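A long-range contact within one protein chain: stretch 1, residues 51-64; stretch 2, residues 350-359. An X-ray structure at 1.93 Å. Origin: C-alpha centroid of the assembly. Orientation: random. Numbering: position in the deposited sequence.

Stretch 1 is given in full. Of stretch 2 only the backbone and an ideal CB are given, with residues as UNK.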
ATOM      1  N   PRO A  51       4.703  -3.703  -9.239  1.00 26.08           N
ATOM      2  CA  PRO A  51       6.081  -3.186  -9.158  1.00 24.52           C
ATOM      3  C   PRO A  51       6.243  -1.671  -9.380  1.00 24.40           C
ATOM      4  O   PRO A  51       7.335  -1.173  -9.129  1.00 26.56           O
ATOM      5  CB  PRO A  51       6.793  -3.943 -10.285  1.00 24.93           C
ATOM      6  CG  PRO A  51       5.704  -4.158 -11.305  1.00 26.51           C
ATOM      7  CD  PRO A  51       4.484  -4.496 -10.465  1.00 25.38           C
ATOM      8  N   PHE A  52       5.203  -0.957  -9.814  1.00 28.77           N
ATOM      9  CA  PHE A  52       5.367   0.452 -10.222  1.00 28.88           C
ATOM     10  C   PHE A  52       6.197   1.329  -9.284  1.00 28.15           C
ATOM     11  O   PHE A  52       7.169   1.965  -9.710  1.00 28.94           O
ATOM     12  CB  PHE A  52       4.017   1.130 -10.470  1.00 29.68           C
ATOM     13  CG  PHE A  52       4.141   2.603 -10.756  1.00 33.61           C
ATOM     14  CD1 PHE A  52       3.878   3.547  -9.764  1.00 32.57           C
ATOM     15  CD2 PHE A  52       4.547   3.046 -12.013  1.00 34.45           C
ATOM     16  CE1 PHE A  52       4.008   4.906 -10.026  1.00 33.23           C
ATOM     17  CE2 PHE A  52       4.680   4.407 -12.285  1.00 35.52           C
ATOM     18  CZ  PHE A  52       4.409   5.338 -11.282  1.00 33.83           C
ATOM     19  N   PHE A  53       5.817   1.395  -8.010  1.00 28.37           N
ATOM     20  CA  PHE A  53       6.555   2.246  -7.075  1.00 25.17           C
ATOM     21  C   PHE A  53       7.980   1.749  -6.866  1.00 26.39           C
ATOM     22  O   PHE A  53       8.904   2.551  -6.731  1.00 28.06           O
ATOM     23  CB  PHE A  53       5.840   2.342  -5.733  1.00 24.48           C
ATOM     24  CG  PHE A  53       4.850   3.469  -5.660  1.00 27.63           C
ATOM     25  CD1 PHE A  53       3.512   3.214  -5.419  1.00 31.14           C
ATOM     26  CD2 PHE A  53       5.261   4.781  -5.836  1.00 29.45           C
ATOM     27  CE1 PHE A  53       2.590   4.249  -5.350  1.00 31.91           C
ATOM     28  CE2 PHE A  53       4.341   5.827  -5.762  1.00 33.49           C
ATOM     29  CZ  PHE A  53       3.011   5.558  -5.523  1.00 33.39           C
ATOM     30  N   THR A  54       8.167   0.434  -6.819  1.00 26.89           N
ATOM     31  CA  THR A  54       9.529  -0.109  -6.715  1.00 25.66           C
ATOM     32  C   THR A  54      10.364   0.259  -7.940  1.00 26.74           C
ATOM     33  O   THR A  54      11.516   0.713  -7.819  1.00 26.37           O
ATOM     34  CB  THR A  54       9.502  -1.627  -6.502  1.00 27.01           C
ATOM     35  OG1 THR A  54       8.645  -1.920  -5.381  1.00 27.79           O
ATOM     36  CG2 THR A  54      10.909  -2.167  -6.229  1.00 24.02           C
ATOM     37  N   ILE A  55       9.790   0.085  -9.125  1.00 25.77           N
ATOM     38  CA  ILE A  55      10.516   0.417 -10.346  1.00 26.37           C
ATOM     39  C   ILE A  55      10.884   1.904 -10.375  1.00 30.48           C
ATOM     40  O   ILE A  55      12.025   2.262 -10.705  1.00 29.59           O
ATOM     41  CB  ILE A  55       9.724  -0.012 -11.605  1.00 24.56           C
ATOM     42  CG1 ILE A  55       9.593  -1.537 -11.632  1.00 23.95           C
ATOM     43  CG2 ILE A  55      10.387   0.494 -12.871  1.00 25.58           C
ATOM     44  CD1 ILE A  55       8.776  -2.099 -12.832  1.00 28.25           C
ATOM     45  N   SER A  56       9.942   2.769  -9.995  1.00 29.90           N
ATOM     46  CA  SER A  56      10.205   4.205  -9.986  1.00 29.27           C
ATOM     47  C   SER A  56      11.319   4.520  -8.999  1.00 30.80           C
ATOM     48  O   SER A  56      12.163   5.372  -9.256  1.00 33.10           O
ATOM     49  CB  SER A  56       8.944   4.983  -9.606  1.00 33.07           C
ATOM     50  OG  SER A  56       7.868   4.671 -10.472  1.00 34.90           O
ATOM     51  N   ALA A  57      11.322   3.829  -7.864  1.00 29.08           N
ATOM     52  CA  ALA A  57      12.340   4.060  -6.840  1.00 30.38           C
ATOM     53  C   ALA A  57      13.724   3.606  -7.302  1.00 28.65           C
ATOM     54  O   ALA A  57      14.744   4.168  -6.886  1.00 30.87           O
ATOM     55  CB  ALA A  57      11.948   3.354  -5.551  1.00 29.33           C
ATOM     56  N   LEU A  58      13.759   2.595  -8.164  1.00 29.47           N
ATOM     57  CA  LEU A  58      15.016   2.065  -8.696  1.00 29.82           C
ATOM     58  C   LEU A  58      15.533   2.884  -9.878  1.00 34.44           C
ATOM     59  O   LEU A  58      16.740   3.141  -9.995  1.00 33.82           O
ATOM     60  CB  LEU A  58      14.823   0.600  -9.118  1.00 28.61           C
ATOM     61  CG  LEU A  58      14.623  -0.368  -7.951  1.00 31.33           C
ATOM     62  CD1 LEU A  58      13.976  -1.678  -8.407  1.00 32.06           C
ATOM     63  CD2 LEU A  58      15.946  -0.644  -7.263  1.00 31.29           C
HETATM   64  N   MSE A  59      14.623   3.302 -10.758  1.00 33.74           N
HETATM   65  CA  MSE A  59      15.034   3.940 -12.007  1.00 32.27           C
HETATM   66  C   MSE A  59      15.043   5.469 -11.940  1.00 36.00           C
HETATM   67  O   MSE A  59      15.701   6.126 -12.756  1.00 35.18           O
HETATM   68  CB  MSE A  59      14.121   3.503 -13.158  1.00 34.78           C
HETATM   69  CG  MSE A  59      14.051   2.003 -13.413  1.00 35.38           C
HETATM   70 SE   MSE A  59      15.793   1.230 -13.831  0.71 40.64          SE
HETATM   71  CE  MSE A  59      16.339   2.427 -15.290  1.00 32.36           C
ATOM     72  N   GLY A  60      14.306   6.039 -10.989  1.00 36.79           N
ATOM     73  CA  GLY A  60      14.222   7.490 -10.907  1.00 36.27           C
ATOM     74  C   GLY A  60      13.707   8.091 -12.207  1.00 36.23           C
ATOM     75  O   GLY A  60      12.678   7.658 -12.733  1.00 33.00           O
ATOM     76  N   LYS A  61      14.433   9.076 -12.734  1.00 41.57           N
ATOM     77  CA  LYS A  61      13.997   9.786 -13.933  1.00 43.94           C
ATOM     78  C   LYS A  61      13.966   8.892 -15.168  1.00 43.92           C
ATOM     79  O   LYS A  61      13.301   9.220 -16.152  1.00 43.09           O
ATOM     80  CB  LYS A  61      14.896  10.987 -14.197  1.00 49.92           C
ATOM     81  CG  LYS A  61      14.701  12.150 -13.241  1.00 54.82           C
ATOM     82  CD  LYS A  61      15.745  13.228 -13.518  1.00 60.99           C
ATOM     83  CE  LYS A  61      15.324  14.584 -12.964  1.00 65.01           C
ATOM     84  NZ  LYS A  61      16.346  15.637 -13.240  1.00 67.63           N
ATOM     85  N   ASP A  62      14.688   7.772 -15.109  1.00 42.79           N
ATOM     86  CA  ASP A  62      14.756   6.830 -16.230  1.00 43.09           C
ATOM     87  C   ASP A  62      13.605   5.829 -16.233  1.00 39.48           C
ATOM     88  O   ASP A  62      13.579   4.918 -17.062  1.00 39.07           O
ATOM     89  CB  ASP A  62      16.084   6.064 -16.215  1.00 42.99           C
ATOM     90  CG  ASP A  62      17.280   6.962 -16.461  1.00 49.00           C
ATOM     91  OD1 ASP A  62      17.160   7.914 -17.265  1.00 47.83           O
ATOM     92  OD2 ASP A  62      18.341   6.712 -15.844  1.00 53.70           O
ATOM     93  N   THR A  63      12.667   5.992 -15.302  1.00 35.51           N
ATOM     94  CA  THR A  63      11.529   5.082 -15.188  1.00 32.46           C
ATOM     95  C   THR A  63      10.805   4.760 -16.509  1.00 35.56           C
ATOM     96  O   THR A  63      10.562   3.591 -16.803  1.00 36.56           O
ATOM     97  CB  THR A  63      10.508   5.565 -14.118  1.00 36.99           C
ATOM     98  OG1 THR A  63      11.123   5.520 -12.826  1.00 36.41           O
ATOM     99  CG2 THR A  63       9.287   4.673 -14.103  1.00 33.54           C
ATOM    100  N   PRO A  64      10.458   5.781 -17.314  1.00 38.38           N
ATOM    101  CA  PRO A  64       9.715   5.441 -18.540  1.00 42.50           C
ATOM    102  C   PRO A  64      10.522   4.602 -19.543  1.00 43.26           C
ATOM    103  O   PRO A  64       9.924   3.906 -20.373  1.00 43.41           O
ATOM    104  CB  PRO A  64       9.414   6.815 -19.159  1.00 45.30           C
ATOM    105  CG  PRO A  64       9.511   7.788 -18.013  1.00 44.20           C
ATOM    106  CD  PRO A  64      10.622   7.239 -17.164  1.00 42.08           C
ATOM    107  N   UNK A 350      10.953  10.929   3.345  1.00 33.18           N
ATOM    108  CA  UNK A 350      12.329  10.550   3.059  1.00 35.86           C
ATOM    109  C   UNK A 350      12.395   9.488   1.959  1.00 32.06           C
ATOM    110  O   UNK A 350      13.308   9.516   1.123  1.00 31.66           O
ATOM    111  CB  UNK A 350      13.010  10.037   4.330  1.00 35.86           C
ATOM    112  N   UNK A 351      11.429   8.567   1.940  1.00 29.49           N
ATOM    113  CA  UNK A 351      11.392   7.570   0.869  1.00 30.61           C
ATOM    114  C   UNK A 351      11.239   8.295  -0.466  1.00 32.47           C
ATOM    115  O   UNK A 351      11.941   7.988  -1.433  1.00 32.04           O
ATOM    116  CB  UNK A 351      10.254   6.570   1.082  1.00 30.61           C
ATOM    117  N   UNK A 352      10.325   9.259  -0.524  1.00 29.86           N
ATOM    118  CA  UNK A 352      10.186  10.065  -1.742  1.00 33.16           C
ATOM    119  C   UNK A 352      11.472  10.828  -2.065  1.00 34.31           C
ATOM    120  O   UNK A 352      11.978  10.743  -3.193  1.00 33.78           O
ATOM    121  CB  UNK A 352       9.023  11.048  -1.594  1.00 33.16           C
ATOM    122  N   UNK A 353      11.977  11.593  -1.094  1.00 35.56           N
ATOM    123  CA  UNK A 353      13.178  12.415  -1.301  1.00 38.35           C
ATOM    124  C   UNK A 353      14.361  11.584  -1.806  1.00 36.75           C
ATOM    125  O   UNK A 353      15.062  11.983  -2.738  1.00 37.07           O
ATOM    126  CB  UNK A 353      13.562  13.120   0.001  1.00 38.35           C
ATOM    127  N   UNK A 354      14.568  10.422  -1.193  1.00 35.88           N
ATOM    128  CA  UNK A 354      15.714   9.569  -1.512  1.00 36.42           C
ATOM    129  C   UNK A 354      15.608   8.800  -2.827  1.00 35.01           C
ATOM    130  O   UNK A 354      16.604   8.691  -3.554  1.00 32.72           O
ATOM    131  CB  UNK A 354      15.919   8.566  -0.375  1.00 36.42           C
ATOM    132  N   UNK A 355      14.424   8.264  -3.136  1.00 33.32           N
ATOM    133  CA  UNK A 355      14.301   7.275  -4.223  1.00 34.36           C
ATOM    134  C   UNK A 355      13.373   7.644  -5.381  1.00 35.89           C
ATOM    135  O   UNK A 355      13.638   7.274  -6.526  1.00 33.71           O
ATOM    136  CB  UNK A 355      13.811   5.953  -3.628  1.00 34.36           C
ATOM    137  N   UNK A 356      12.283   8.352  -5.087  1.00 32.96           N
ATOM    138  CA  UNK A 356      11.250   8.576  -6.099  1.00 31.10           C
ATOM    139  C   UNK A 356      11.499   9.819  -6.962  1.00 32.12           C
ATOM    140  O   UNK A 356      11.992  10.841  -6.483  1.00 33.64           O
ATOM    141  CB  UNK A 356       9.887   8.699  -5.416  1.00 31.10           C
ATOM    142  N   UNK A 357      11.171   9.721  -8.255  1.00 31.37           N
ATOM    143  CA  UNK A 357      11.283  10.855  -9.173  1.00 33.30           C
ATOM    144  C   UNK A 357      10.081  11.802  -9.065  1.00 35.20           C
ATOM    145  O   UNK A 357       9.975  12.736  -9.865  1.00 40.61           O
ATOM    146  CB  UNK A 357      11.419  10.350 -10.611  1.00 33.30           C
ATOM    147  N   UNK A 358       9.197  11.561  -8.106  1.00 32.86           N
ATOM    148  CA  UNK A 358       8.014  12.406  -7.921  1.00 36.41           C
ATOM    149  C   UNK A 358       8.165  13.201  -6.625  1.00 37.56           C
ATOM    150  O   UNK A 358       8.682  12.670  -5.636  1.00 39.19           O
ATOM    151  CB  UNK A 358       6.736  11.565  -7.895  1.00 36.41           C
ATOM    152  N   UNK A 359       7.730  14.460  -6.614  1.00 36.46           N
ATOM    153  CA  UNK A 359       7.885  15.287  -5.421  1.00 37.53           C
ATOM    154  C   UNK A 359       6.911  14.868  -4.323  1.00 38.98           C
ATOM    155  O   UNK A 359       5.759  14.503  -4.591  1.00 37.85           O
ATOM    156  CB  UNK A 359       7.679  16.763  -5.769  1.00 37.53           C
TER

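Position 350 lies in helical backbone (phi/psi -67/-36), and its ideal CB has nothing of stretch 1 within 5.5 Å. Stretch 1 therefore sets no preference, and most helix-compatible residues would suit. The deposited residue is E350, which makes no contact here.

At 351 the CA-to-CB bond points sideways and the ideal CB again finds no neighbour within 5.5 Å. The methyl of A57 lies farther off on that side, so a small residue would fall short, while a long apolar or aromatic one could reach it. The residue is F351; with chi1 at -176° (t) its ring extends until CZ stands 4.0 Å from A57 CB.

Position 352 points away, so contact requires a long side chain that turns back; the ring of F53 is the available apolar surface. A large aromatic, or a long flexible chain, could manage this. Y352 does so with chi1 at -87° (m), bringing its OH to 4.1 Å from F53 CE2.

Positions 353 and 354 are helical and their ideal CB atoms meet nothing. Stretch 1 is silent about them, and polar residues are as acceptable as any. They are D353 and K354, neither in contact.

At 355 the constraint is close: the ideal CB is 3.7 Å from A57 CB, and the CA atoms of 355 and A57 are 4.6 Å apart. The CB already meets the A57 methyl and points sideways, so alanine would suit, as would a larger side chain that leads away from stretch 1. F355 takes chi1 -56° (m), and its ring leads away, leaving CB 3.7 Å from A57 CB. The backbone works too: F355 O receives a CA-H...O contact from A57 CA (3.5 Å, 151° at the hydrogen). F355 O and A57 O, 3.3 Å apart, are both acceptors and form no hydrogen bond.

Position 356 leaves helical angles (-88/143). Its ideal CB is 5.4 Å from A57 CA, and beyond it lies a surface made by F53, S56 and A57. A medium-sized apolar side chain, such as leucine, isoleucine or methionine, would suit. L356 (m, t) sets CD2 3.8 Å from S56 CB and 4.0 Å from A57 CB; both methyls approach F53, with CD1 4.2 Å and CD2 4.3 Å from F53 CD2.

At 357 CB points toward stretch 1, and the ideal CB is 3.6 Å from G60 C and 3.9 Å from K61 N. Room is short, so a compact residue is favoured; phi of -81° also permits proline. P357 packs CD 3.5 Å from S56 O and CG 3.5 Å from G60 O. Having no NH, it offers these carbonyls no backbone donor; S56 O accepts from G60 N, and G60 O from T63 N and T63 OG1.

Position 358 is extended (-110/142), with no neighbour near its ideal CB, yet F52 and S56 lie within range of a long side chain. An aromatic or a long aliphatic would serve. F358 (chi1 -46°, m) brings CZ to 3.9 Å from F52 CZ, and S56 OG meets its ring edge, 3.8 Å from CE2; that hydroxyl donates to F52 O.

The ideal CB at 359 has nothing of stretch 1 within 5.5 Å, so stretch 1 sets no preference; the residue is S359, whose OG is hydrogen-bonded elsewhere in the structure.

Stretch 2, residues 350-359: EFYDKFLPFS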
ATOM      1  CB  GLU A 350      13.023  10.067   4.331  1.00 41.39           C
ATOM      2  CG  GLU A 350      14.522   9.876   4.190  1.00 51.40           C
ATOM      3  CD  GLU A 350      15.188   9.551   5.513  1.00 58.36           C
ATOM      4  OE1 GLU A 350      14.537   9.727   6.573  1.00 60.87           O
ATOM      5  OE2 GLU A 350      16.362   9.120   5.486  1.00 60.71           O
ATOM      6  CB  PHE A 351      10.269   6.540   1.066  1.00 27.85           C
ATOM      7  CG  PHE A 351      10.276   5.454   0.034  1.00 26.98           C
ATOM      8  CD1 PHE A 351      10.900   4.243   0.291  1.00 29.93           C
ATOM      9  CD2 PHE A 351       9.688   5.651  -1.208  1.00 28.83           C
ATOM     10  CE1 PHE A 351      10.937   3.234  -0.688  1.00 31.40           C
ATOM     11  CE2 PHE A 351       9.726   4.657  -2.192  1.00 31.88           C
ATOM     12  CZ  PHE A 351      10.342   3.452  -1.933  1.00 30.51           C
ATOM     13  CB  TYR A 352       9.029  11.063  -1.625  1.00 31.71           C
ATOM     14  CG  TYR A 352       7.679  10.516  -2.034  1.00 32.45           C
ATOM     15  CD1 TYR A 352       6.978   9.650  -1.202  1.00 32.05           C
ATOM     16  CD2 TYR A 352       7.099  10.882  -3.242  1.00 32.72           C
ATOM     17  CE1 TYR A 352       5.735   9.143  -1.569  1.00 34.77           C
ATOM     18  CE2 TYR A 352       5.863  10.377  -3.629  1.00 35.40           C
ATOM     19  CZ  TYR A 352       5.177   9.517  -2.784  1.00 36.81           C
ATOM     20  OH  TYR A 352       3.942   9.010  -3.163  1.00 34.69           O
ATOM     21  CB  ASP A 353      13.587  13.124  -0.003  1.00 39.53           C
ATOM     22  CG  ASP A 353      12.668  14.288   0.366  1.00 42.03           C
ATOM     23  OD1 ASP A 353      11.905  14.775  -0.501  1.00 41.95           O
ATOM     24  OD2 ASP A 353      12.721  14.720   1.538  1.00 41.05           O
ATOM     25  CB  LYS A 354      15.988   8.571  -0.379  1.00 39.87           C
ATOM     26  CG  LYS A 354      16.805   9.131   0.780  1.00 47.76           C
ATOM     27  CD  LYS A 354      16.928   8.117   1.925  1.00 50.73           C
ATOM     28  CE  LYS A 354      17.691   6.860   1.502  1.00 51.90           C
ATOM     29  NZ  LYS A 354      19.144   7.106   1.272  1.00 51.87           N
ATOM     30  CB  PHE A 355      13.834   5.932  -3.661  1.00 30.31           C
ATOM     31  CG  PHE A 355      14.718   5.389  -2.580  1.00 32.47           C
ATOM     32  CD1 PHE A 355      16.055   5.113  -2.834  1.00 31.06           C
ATOM     33  CD2 PHE A 355      14.208   5.138  -1.311  1.00 33.80           C
ATOM     34  CE1 PHE A 355      16.876   4.606  -1.838  1.00 30.94           C
ATOM     35  CE2 PHE A 355      15.027   4.623  -0.310  1.00 34.25           C
ATOM     36  CZ  PHE A 355      16.361   4.360  -0.577  1.00 29.64           C
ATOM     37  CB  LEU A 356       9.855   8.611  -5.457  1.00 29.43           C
ATOM     38  CG  LEU A 356       9.379   7.262  -4.905  1.00 28.78           C
ATOM     39  CD1 LEU A 356       8.035   7.380  -4.170  1.00 30.02           C
ATOM     40  CD2 LEU A 356       9.270   6.233  -6.023  1.00 28.73           C
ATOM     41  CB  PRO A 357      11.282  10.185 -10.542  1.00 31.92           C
ATOM     42  CG  PRO A 357      10.438   8.965 -10.357  1.00 30.63           C
ATOM     43  CD  PRO A 357      10.693   8.500  -8.934  1.00 31.28           C
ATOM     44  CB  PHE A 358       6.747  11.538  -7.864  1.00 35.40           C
ATOM     45  CG  PHE A 358       6.681  10.485  -8.949  1.00 37.22           C
ATOM     46  CD1 PHE A 358       6.554  10.849 -10.283  1.00 36.84           C
ATOM     47  CD2 PHE A 358       6.735   9.137  -8.629  1.00 36.99           C
ATOM     48  CE1 PHE A 358       6.496   9.882 -11.283  1.00 37.54           C
ATOM     49  CE2 PHE A 358       6.680   8.162  -9.617  1.00 37.20           C
ATOM     50  CZ  PHE A 358       6.560   8.537 -10.949  1.00 38.78           C
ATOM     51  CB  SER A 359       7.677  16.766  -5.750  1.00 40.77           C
ATOM     52  OG  SER A 359       6.356  16.995  -6.212  1.00 40.15           O
TER
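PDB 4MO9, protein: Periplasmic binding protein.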